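Local coordinates for protein formyltransferase (PDB 4NV1) that belongs to the formyltransferase family and binds dTDP-4-amino-4,6-dideoxyglucose in a two-subunit assembly, at residues N92-N98 with P116-H122; Q136-E140 with K153-K157; C195-L199 with N222-I226. All blocks are in the same frame, centred on the assembly; numbering follows the deposited sequence.

Contact 1: residues N92-N98 with P116-H122; sequences NIHPGLN and PIGATIH
Two neighbouring antiparallel strands of the central mixed sheet, 89-94 and 117-123, meet through N92, I93 and H94 on one and T120, I121 and H122 on the other. N92 with H122 and H94 with T120 are hydrogen-bonded pairs; I93 with I121, between them, is a non-hydrogen-bonded pair. H94 N gives its hydrogen to T120 O at 2.7 Å, and T120 N returns one to H94 O at 3.0 Å.

Past H94 the chain leaves the strand at P95, and the hydroxyl of T120 takes over. T120 OG1 donates to G96 O at 2.7 Å, in the carbonyl plane and on a lone pair. T120 OG1 also accepts from N98 N at 3.0 Å. A chi1 of -57° sets this OG1 opposite the carbonyl carbon, turned to the G96-N98 loop. Q136 NE2 also binds the oxygen, so three groups grip it. Water 1 bridges L97 N and P116 O, and L97 CD2 packs on P116 CB at 3.5 Å.

The H122 ring lies between two asparagines. N92 CB sits over one face and N98 OD1 over the opposite one, 3.5 Å above the plane and toward the rim. The ring and the N92 amide are turned 72° apart, and N92 ND2 is bonded to S73 O. On the other face of the sheet, I93 CG1 meets I121 CG1 at 3.9 Å, and L161 of helix 147-170 packs on I121. This is the C-terminal end of an inner strand running into a loop near the bound ligand, in the alpha/beta sheet of the formyltransferase fold.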
loop_
_atom_site.group_PDB
_atom_site.type_symbol
_atom_site.label_atom_id
_atom_site.label_comp_id
_atom_site.label_asym_id
_atom_site.label_seq_id
_atom_site.Cartn_x
_atom_site.Cartn_y
_atom_site.Cartn_z
ATOM N N ASN A 92 1.047 5.801 34.927
ATOM C CA ASN A 92 1.326 5.632 33.514
ATOM C C ASN A 92 0.053 5.616 32.694
ATOM O O ASN A 92 -0.930 4.973 33.047
ATOM C CB ASN A 92 2.038 4.308 33.352
ATOM C CG ASN A 92 2.641 4.110 31.961
ATOM O OD1 ASN A 92 2.957 3.007 31.637
ATOM N ND2 ASN A 92 2.891 5.161 31.203
ATOM N N ILE A 93 0.089 6.298 31.563
ATOM C CA ILE A 93 -1.024 6.365 30.663
ATOM C C ILE A 93 -0.456 5.670 29.453
ATOM O O ILE A 93 0.487 6.173 28.813
ATOM C CB ILE A 93 -1.425 7.829 30.432
ATOM C CG1 ILE A 93 -1.993 8.428 31.732
ATOM C CG2 ILE A 93 -2.484 7.981 29.344
ATOM C CD1 ILE A 93 -1.073 9.304 32.527
ATOM N N HIS A 94 -1.041 4.511 29.150
ATOM C CA HIS A 94 -0.388 3.475 28.334
ATOM C C HIS A 94 -1.229 3.057 27.110
ATOM O O HIS A 94 -2.376 2.634 27.285
ATOM C CB HIS A 94 -0.126 2.277 29.258
ATOM C CG HIS A 94 0.393 1.054 28.584
ATOM N ND1 HIS A 94 1.580 1.018 27.875
ATOM C CD2 HIS A 94 -0.100 -0.208 28.554
ATOM C CE1 HIS A 94 1.769 -0.198 27.395
ATOM N NE2 HIS A 94 0.767 -0.967 27.800
ATOM N N PRO A 95 -0.633 3.079 25.899
ATOM C CA PRO A 95 -1.269 2.609 24.676
ATOM C C PRO A 95 -1.380 1.114 24.521
ATOM O O PRO A 95 -1.287 0.630 23.399
ATOM C CB PRO A 95 -0.394 3.197 23.547
ATOM C CG PRO A 95 0.954 3.177 24.138
ATOM C CD PRO A 95 0.798 3.331 25.656
ATOM N N GLY A 96 -1.750 0.390 25.562
ATOM C CA GLY A 96 -2.298 -0.969 25.400
ATOM C C GLY A 96 -3.223 -1.391 26.547
ATOM O O GLY A 96 -3.421 -0.620 27.476
ATOM N N LEU A 97 -3.876 -2.542 26.425
ATOM C CA LEU A 97 -4.850 -2.992 27.438
ATOM C C LEU A 97 -4.148 -4.007 28.315
ATOM O O LEU A 97 -4.163 -5.187 28.031
ATOM C CB LEU A 97 -6.068 -3.644 26.791
ATOM C CG LEU A 97 -7.356 -3.749 27.619
ATOM C CD1 LEU A 97 -8.160 -2.481 27.716
ATOM C CD2 LEU A 97 -8.298 -4.749 27.005
ATOM N N ASN A 98 -3.557 -3.559 29.409
ATOM C CA ASN A 98 -2.944 -4.489 30.359
ATOM C C ASN A 98 -3.934 -5.566 30.842
ATOM O O ASN A 98 -5.099 -5.271 31.037
ATOM C CB ASN A 98 -2.493 -3.715 31.592
ATOM C CG ASN A 98 -1.282 -2.805 31.339
ATOM O OD1 ASN A 98 -0.778 -2.155 32.267
ATOM N ND2 ASN A 98 -0.785 -2.789 30.108
ATOM N N PRO A 116 -6.810 -8.676 23.057
ATOM C CA PRO A 116 -7.295 -7.304 23.149
ATOM C C PRO A 116 -6.214 -6.215 23.108
ATOM O O PRO A 116 -5.106 -6.379 23.596
ATOM C CB PRO A 116 -7.902 -7.276 24.551
ATOM C CG PRO A 116 -8.504 -8.621 24.651
ATOM C CD PRO A 116 -7.348 -9.459 24.168
ATOM N N ILE A 117 -6.638 -5.062 22.636
ATOM C CA ILE A 117 -5.793 -3.870 22.571
ATOM C C ILE A 117 -6.722 -2.763 23.005
ATOM O O ILE A 117 -7.941 -2.799 22.821
ATOM C CB ILE A 117 -5.290 -3.645 21.104
ATOM C CG1 ILE A 117 -4.450 -2.379 20.975
ATOM C CG2 ILE A 117 -6.500 -3.448 20.199
ATOM C CD1 ILE A 117 -3.130 -2.458 21.688
ATOM N N GLY A 118 -6.138 -1.726 23.578
ATOM C CA GLY A 118 -6.939 -0.625 24.113
ATOM C C GLY A 118 -5.974 0.289 24.823
ATOM O O GLY A 118 -4.762 0.381 24.402
ATOM N N ALA A 119 -6.493 1.008 25.820
ATOM C CA ALA A 119 -5.648 1.916 26.627
ATOM C C ALA A 119 -5.859 1.716 28.128
ATOM O O ALA A 119 -6.958 1.457 28.517
ATOM C CB ALA A 119 -5.962 3.372 26.282
ATOM N N THR A 120 -4.795 1.835 28.900
ATOM C CA THR A 120 -4.782 1.640 30.303
ATOM C C THR A 120 -4.068 2.812 30.981
ATOM O O THR A 120 -3.029 3.308 30.476
ATOM C CB THR A 120 -3.953 0.400 30.629
ATOM O OG1 THR A 120 -4.468 -0.733 29.959
ATOM C CG2 THR A 120 -3.966 0.091 32.161
ATOM N N ILE A 121 -4.655 3.240 32.102
ATOM C CA ILE A 121 -4.007 4.088 33.108
ATOM C C ILE A 121 -3.865 3.314 34.377
ATOM O O ILE A 121 -4.830 2.725 34.907
ATOM C CB ILE A 121 -4.831 5.331 33.402
ATOM C CG1 ILE A 121 -5.130 6.078 32.125
ATOM C CG2 ILE A 121 -4.101 6.198 34.420
ATOM C CD1 ILE A 121 -6.179 7.146 32.218
ATOM N N HIS A 122 -2.642 3.253 34.844
ATOM C CA HIS A 122 -2.343 2.387 35.952
ATOM C C HIS A 122 -1.238 2.996 36.781
ATOM O O HIS A 122 -0.401 3.777 36.294
ATOM C CB HIS A 122 -1.946 0.986 35.471
ATOM C CG HIS A 122 -0.637 0.944 34.749
ATOM N ND1 HIS A 122 -0.516 1.205 33.401
ATOM C CD2 HIS A 122 0.609 0.663 35.191
ATOM C CE1 HIS A 122 0.753 1.108 33.045
ATOM N NE2 HIS A 122 1.457 0.804 34.120
HETATM O O HOH W 1 -3.058 -4.888 24.512
#

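Contact 2: residues Q136-E140 with K153-K157; sequences QEEVE and KVQKK
V139 has CG1 anti to its backbone N (chi1 160°) and CG2 beside that N, which spreads the two methyls over different residues of segment 153-157 of helix 147-170. V139 CG1 presses on the aliphatic chain of K153, 3.5 Å from K153 CE, a tight carbon contact. V139 CG2 lies 4.2 Å from V154 CG2 and 4.1 Å from K157 CB.

The K153 chain bends at three torsions beyond CB and so carries its ammonium to the end of the strand. There K153 NZ donates to E140 O at 2.7 Å, with the donor tilted 34° from the carbonyl plane. E145 gives the same nitrogen a salt bridge.

E137 reaches toward the helix with its chain extended, while K157 folds back at chi2 and chi3; the two side chains cross at about a right angle. K157 NZ is 3.4 Å from E137 OE1 and 3.5 Å from E137 OE2. This is a salt bridge whose hydrogen bonds are weak, and E160 is the stronger partner of K157. Polar groups thus flank the buried V139. V154 also packs on I117 and P95. The axes of 136-139 and 153-157 run roughly antiparallel, at 156°, as a helix packed on the face of an alpha/beta sheet.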
loop_
_atom_site.group_PDB
_atom_site.type_symbol
_atom_site.label_atom_id
_atom_site.label_comp_id
_atom_site.label_asym_id
_atom_site.label_seq_id
_atom_site.Cartn_x
_atom_site.Cartn_y
_atom_site.Cartn_z
ATOM N N GLN A 136 -9.275 1.431 32.324
ATOM C CA GLN A 136 -8.810 0.977 31.004
ATOM C C GLN A 136 -9.989 0.651 30.132
ATOM O O GLN A 136 -11.087 0.330 30.640
ATOM C CB GLN A 136 -7.935 -0.238 31.135
ATOM C CG GLN A 136 -8.718 -1.488 31.516
ATOM C CD GLN A 136 -7.786 -2.635 31.696
ATOM O OE1 GLN A 136 -8.191 -3.629 32.259
ATOM N NE2 GLN A 136 -6.528 -2.533 31.222
ATOM N N GLU A 137 -9.781 0.738 28.829
ATOM C CA GLU A 137 -10.862 0.395 27.901
ATOM C C GLU A 137 -10.349 -0.245 26.615
ATOM O O GLU A 137 -9.391 0.238 25.951
ATOM C CB GLU A 137 -11.747 1.611 27.652
ATOM C CG GLU A 137 -13.032 1.268 26.917
ATOM C CD GLU A 137 -13.818 2.507 26.522
ATOM O OE1 GLU A 137 -13.634 3.596 27.116
ATOM O OE2 GLU A 137 -14.662 2.400 25.603
ATOM N N GLU A 138 -10.956 -1.377 26.266
ATOM C CA GLU A 138 -10.658 -1.979 24.931
ATOM C C GLU A 138 -11.037 -1.123 23.727
ATOM O O GLU A 138 -11.923 -0.271 23.816
ATOM C CB GLU A 138 -11.294 -3.362 24.807
ATOM C CG GLU A 138 -11.003 -4.134 23.542
ATOM C CD GLU A 138 -11.467 -5.587 23.662
ATOM O OE1 GLU A 138 -12.045 -6.011 24.665
ATOM O OE2 GLU A 138 -11.257 -6.362 22.742
ATOM N N VAL A 139 -10.293 -1.292 22.630
ATOM C CA VAL A 139 -10.544 -0.649 21.345
ATOM C C VAL A 139 -10.684 -1.727 20.277
ATOM O O VAL A 139 -9.968 -2.749 20.317
ATOM C CB VAL A 139 -9.324 0.268 21.038
ATOM C CG1 VAL A 139 -9.202 0.616 19.590
ATOM C CG2 VAL A 139 -9.359 1.524 21.924
ATOM N N GLU A 140 -11.599 -1.529 19.332
ATOM C CA GLU A 140 -11.890 -2.493 18.247
ATOM C C GLU A 140 -10.788 -2.427 17.183
ATOM O O GLU A 140 -10.301 -1.333 16.830
ATOM C CB GLU A 140 -13.160 -2.083 17.479
ATOM C CG GLU A 140 -14.477 -2.338 18.193
ATOM C CD GLU A 140 -15.673 -2.328 17.244
ATOM O OE1 GLU A 140 -15.820 -1.341 16.474
ATOM O OE2 GLU A 140 -16.473 -3.300 17.282
ATOM N N LYS A 153 -6.547 5.343 17.362
ATOM C CA LYS A 153 -7.711 5.104 18.229
ATOM C C LYS A 153 -7.288 4.955 19.669
ATOM O O LYS A 153 -8.019 5.413 20.535
ATOM C CB LYS A 153 -8.521 3.834 17.872
ATOM C CG LYS A 153 -9.669 4.130 16.933
ATOM C CD LYS A 153 -9.823 3.110 15.809
ATOM C CE LYS A 153 -9.956 1.731 16.360
ATOM N NZ LYS A 153 -10.982 0.985 15.603
ATOM N N VAL A 154 -6.160 4.294 19.910
ATOM C CA VAL A 154 -5.703 3.970 21.259
ATOM C C VAL A 154 -5.303 5.279 21.943
ATOM O O VAL A 154 -5.773 5.597 23.052
ATOM C CB VAL A 154 -4.616 2.891 21.251
ATOM C CG1 VAL A 154 -3.883 2.775 22.557
ATOM C CG2 VAL A 154 -5.279 1.526 20.955
ATOM N N GLN A 155 -4.619 6.111 21.180
ATOM C CA GLN A 155 -4.136 7.385 21.684
ATOM C C GLN A 155 -5.254 8.275 22.096
ATOM O O GLN A 155 -5.272 8.790 23.207
ATOM C CB GLN A 155 -3.155 8.056 20.712
ATOM C CG GLN A 155 -2.263 9.071 21.347
ATOM C CD GLN A 155 -1.175 9.584 20.394
ATOM O OE1 GLN A 155 -1.350 10.633 19.779
ATOM N NE2 GLN A 155 -0.078 8.863 20.272
ATOM N N LYS A 156 -6.230 8.461 21.241
ATOM C CA LYS A 156 -7.439 9.152 21.613
ATOM C C LYS A 156 -8.194 8.553 22.808
ATOM O O LYS A 156 -8.773 9.264 23.639
ATOM C CB LYS A 156 -8.343 9.071 20.396
ATOM C CG LYS A 156 -9.589 9.919 20.461
ATOM C CD LYS A 156 -9.973 10.374 19.057
ATOM C CE LYS A 156 -8.787 11.016 18.325
ATOM N NZ LYS A 156 -8.539 10.462 16.952
ATOM N N LYS A 157 -8.187 7.235 22.945
ATOM C CA LYS A 157 -8.869 6.633 24.101
ATOM C C LYS A 157 -8.086 7.012 25.375
ATOM O O LYS A 157 -8.635 7.419 26.390
ATOM C CB LYS A 157 -8.948 5.121 23.893
ATOM C CG LYS A 157 -9.598 4.368 25.052
ATOM C CD LYS A 157 -11.046 4.815 25.238
ATOM C CE LYS A 157 -11.928 4.397 24.091
ATOM N NZ LYS A 157 -13.171 5.196 24.188
#

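Contact 3: residues C195-L199 with N222-I226; sequences CEIDL and NSYFI. With 0FX (dTDP-4-amino-4,6-dideoxyglucose), chain I.
I197 and F225 lie in the close-packed part of this contact, and E196 and Y224 on its more open side. I197 N donates to Y224 O at 2.7 Å and Y224 N to C195 O at 2.8 Å. These bonds make a single bridge between 195-199 and strand 223-226. I197 CB packs near F225 CB, while L199 CD1 reaches F225 CB at 3.8 Å. Y211 of helix 205-214 and I209 of the second subunit close in on I197.

On the exposed side the Y224 ring takes E196 CA over one face in a CH-pi contact, 4.1 Å from the ring centroid. The E196 chain crosses the Y224 side chain obliquely, bent at chi2, and brings E196 OE1 to 3.3 Å from Y224 CE2. K232 makes a cation-pi contact with the same ring.

N222, in the same segment, pairs with the base of dTDP-4-amino-4,6-dideoxyglucose. N222 OD1 accepts from ligand N31 at 2.9 Å, almost straight at 174°, and N222 ND2 donates to ligand O21 at 2.7 Å. M215 O also bonds to ND2, probably fixing the amide's rotation. This matched pair is consistent with N222 reading the N31-O21 edge of the thymine.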
loop_
_atom_site.group_PDB
_atom_site.type_symbol
_atom_site.label_atom_id
_atom_site.label_comp_id
_atom_site.label_asym_id
_atom_site.label_seq_id
_atom_site.Cartn_x
_atom_site.Cartn_y
_atom_site.Cartn_z
ATOM N N CYS A 195 10.157 -8.565 11.646
ATOM C CA CYS A 195 10.333 -7.583 10.591
ATOM C C CYS A 195 10.770 -8.192 9.260
ATOM O O CYS A 195 10.324 -7.723 8.202
ATOM C CB CYS A 195 11.292 -6.500 11.056
ATOM S SG CYS A 195 10.466 -5.398 12.225
ATOM N N GLU A 196 11.629 -9.209 9.337
ATOM C CA GLU A 196 12.052 -9.959 8.187
ATOM C C GLU A 196 11.010 -10.988 7.787
ATOM O O GLU A 196 10.728 -11.927 8.523
ATOM C CB GLU A 196 13.321 -10.734 8.444
ATOM C CG GLU A 196 13.825 -11.366 7.154
ATOM C CD GLU A 196 15.343 -11.389 7.104
ATOM O OE1 GLU A 196 15.931 -10.979 6.087
ATOM O OE2 GLU A 196 15.951 -11.762 8.122
ATOM N N ILE A 197 10.450 -10.788 6.601
ATOM C CA ILE A 197 9.444 -11.681 6.069
ATOM C C ILE A 197 10.163 -12.951 5.661
ATOM O O ILE A 197 11.260 -12.928 5.046
ATOM C CB ILE A 197 8.739 -11.053 4.864
ATOM C CG1 ILE A 197 7.828 -9.913 5.314
ATOM C CG2 ILE A 197 7.978 -12.074 4.040
ATOM C CD1 ILE A 197 7.105 -9.267 4.144
ATOM N N ASP A 198 9.509 -14.065 5.976
ATOM C CA ASP A 198 10.020 -15.351 5.492
ATOM C C ASP A 198 9.208 -15.846 4.273
ATOM O O ASP A 198 8.121 -16.366 4.375
ATOM C CB ASP A 198 10.052 -16.336 6.657
ATOM C CG ASP A 198 10.226 -17.755 6.201
ATOM O OD1 ASP A 198 10.697 -17.938 5.052
ATOM O OD2 ASP A 198 9.827 -18.651 6.994
ATOM N N LEU A 199 9.746 -15.632 3.081
ATOM C CA LEU A 199 8.986 -15.817 1.821
ATOM C C LEU A 199 8.414 -17.199 1.650
ATOM O O LEU A 199 7.389 -17.347 0.980
ATOM C CB LEU A 199 9.844 -15.478 0.605
ATOM C CG LEU A 199 10.238 -13.999 0.676
ATOM C CD1 LEU A 199 11.583 -13.620 0.053
ATOM C CD2 LEU A 199 9.092 -13.173 0.097
ATOM N N ASN A 222 9.098 -0.872 8.061
ATOM C CA ASN A 222 9.140 -1.993 8.987
ATOM C C ASN A 222 9.409 -3.359 8.413
ATOM O O ASN A 222 10.489 -3.920 8.638
ATOM C CB ASN A 222 7.853 -2.030 9.858
ATOM C CG ASN A 222 7.673 -0.770 10.671
ATOM O OD1 ASN A 222 8.674 -0.161 11.124
ATOM N ND2 ASN A 222 6.439 -0.300 10.804
ATOM N N SER A 223 8.411 -3.981 7.775
ATOM C CA SER A 223 8.619 -5.316 7.250
ATOM C C SER A 223 9.427 -5.297 5.972
ATOM O O SER A 223 9.302 -4.370 5.187
ATOM C CB SER A 223 7.306 -6.072 7.037
ATOM O OG SER A 223 6.475 -5.197 6.332
ATOM N N TYR A 224 10.198 -6.359 5.750
ATOM C CA TYR A 224 11.018 -6.413 4.544
ATOM C C TYR A 224 11.274 -7.828 4.113
ATOM O O TYR A 224 11.018 -8.768 4.870
ATOM C CB TYR A 224 12.315 -5.594 4.720
ATOM C CG TYR A 224 13.277 -6.203 5.694
ATOM C CD1 TYR A 224 13.250 -5.844 7.034
ATOM C CD2 TYR A 224 14.160 -7.191 5.300
ATOM C CE1 TYR A 224 14.094 -6.446 7.956
ATOM C CE2 TYR A 224 15.006 -7.795 6.209
ATOM C CZ TYR A 224 14.972 -7.404 7.535
ATOM O OH TYR A 224 15.840 -7.958 8.421
ATOM N N PHE A 225 11.619 -7.981 2.830
ATOM C CA PHE A 225 12.252 -9.224 2.392
ATOM C C PHE A 225 13.598 -8.966 1.719
ATOM O O PHE A 225 13.887 -7.870 1.226
ATOM C CB PHE A 225 11.361 -10.110 1.499
ATOM C CG PHE A 225 10.907 -9.478 0.203
ATOM C CD1 PHE A 225 9.636 -8.927 0.094
ATOM C CD2 PHE A 225 11.721 -9.483 -0.905
ATOM C CE1 PHE A 225 9.198 -8.331 -1.061
ATOM C CE2 PHE A 225 11.276 -8.940 -2.092
ATOM C CZ PHE A 225 10.022 -8.344 -2.180
ATOM N N ILE A 226 14.401 -10.022 1.701
ATOM C CA ILE A 226 15.665 -10.001 0.965
ATOM C C ILE A 226 15.462 -10.922 -0.244
ATOM O O ILE A 226 15.121 -12.089 -0.061
ATOM C CB ILE A 226 16.840 -10.470 1.840
ATOM C CG1 ILE A 226 16.915 -9.687 3.155
ATOM C CG2 ILE A 226 18.144 -10.396 1.051
ATOM C CD1 ILE A 226 17.322 -8.239 2.979
HETATM O O4P 0FX I . 4.666 5.754 21.379
HETATM P P2 0FX I . 5.597 6.955 21.069
HETATM O O3P 0FX I . 5.183 8.360 20.689
HETATM O O1G 0FX I . 7.051 6.745 21.679
HETATM C C1G 0FX I . 7.272 6.781 23.070
HETATM C C2G 0FX I . 8.749 6.426 23.107
HETATM O O2G 0FX I . 9.482 7.100 22.079
HETATM C C3G 0FX I . 8.968 4.935 22.943
HETATM O O3G 0FX I . 10.379 4.790 23.209
HETATM C C4G 0FX I . 8.038 4.191 23.922
HETATM N N4A 0FX I . 8.243 2.750 23.913
HETATM C C5G 0FX I . 6.555 4.499 23.684
HETATM C C6G 0FX I . 5.665 3.799 24.704
HETATM O O5G 0FX I . 6.396 5.914 23.802
HETATM O OPP 0FX I . 6.276 7.035 19.628
HETATM P P 0FX I . 6.990 6.007 18.659
HETATM O O1P 0FX I . 8.395 5.589 19.038
HETATM O O2P 0FX I . 6.546 6.819 17.448
HETATM O O5 0FX I . 6.059 4.706 18.451
HETATM C C5 0FX I . 4.710 4.923 18.021
HETATM C C4 0FX I . 4.241 3.843 17.062
HETATM O O4 0FX I . 4.854 4.038 15.800
HETATM C C3 0FX I . 4.573 2.431 17.437
HETATM O O3 0FX I . 3.519 1.789 18.172
HETATM C C2 0FX I . 4.618 1.714 16.087
HETATM C C1 0FX I . 5.111 2.815 15.147
HETATM N N11 0FX I . 6.515 2.574 14.802
HETATM C C61 0FX I . 7.493 3.130 15.548
HETATM C C51 0FX I . 8.814 2.889 15.238
HETATM C C5A 0FX I . 10.003 3.410 16.020
HETATM C C21 0FX I . 6.807 1.805 13.733
HETATM O O21 0FX I . 5.852 1.275 12.942
HETATM N N31 0FX I . 8.067 1.582 13.348
HETATM C C41 0FX I . 9.034 2.134 14.111
HETATM O O41 0FX I . 10.319 1.924 13.844
#

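Along the chain come contact 1, contact 2, then contact 3. Contacts 1 and 2 have centres about 8 Å apart and share the central sheet, where strands 117-123 and 133-139 are neighbours. I117 O to V139 N (2.8 Å) and A119 O to E137 N (2.9 Å) are probable hydrogen bonds. Helix 147-170 supplies one side of contact 2 and also packs on P95, A119 and I121 of contact 1. Contact 3 belongs to the C-terminal family region. Its centre is about 29 Å from the other two, with nearest atoms about 15 Å away. The ligand spans that gap: P95 of contact 1 lies near it, and N222 of contact 3 holds its base. Contact 3 alone touches the second subunit.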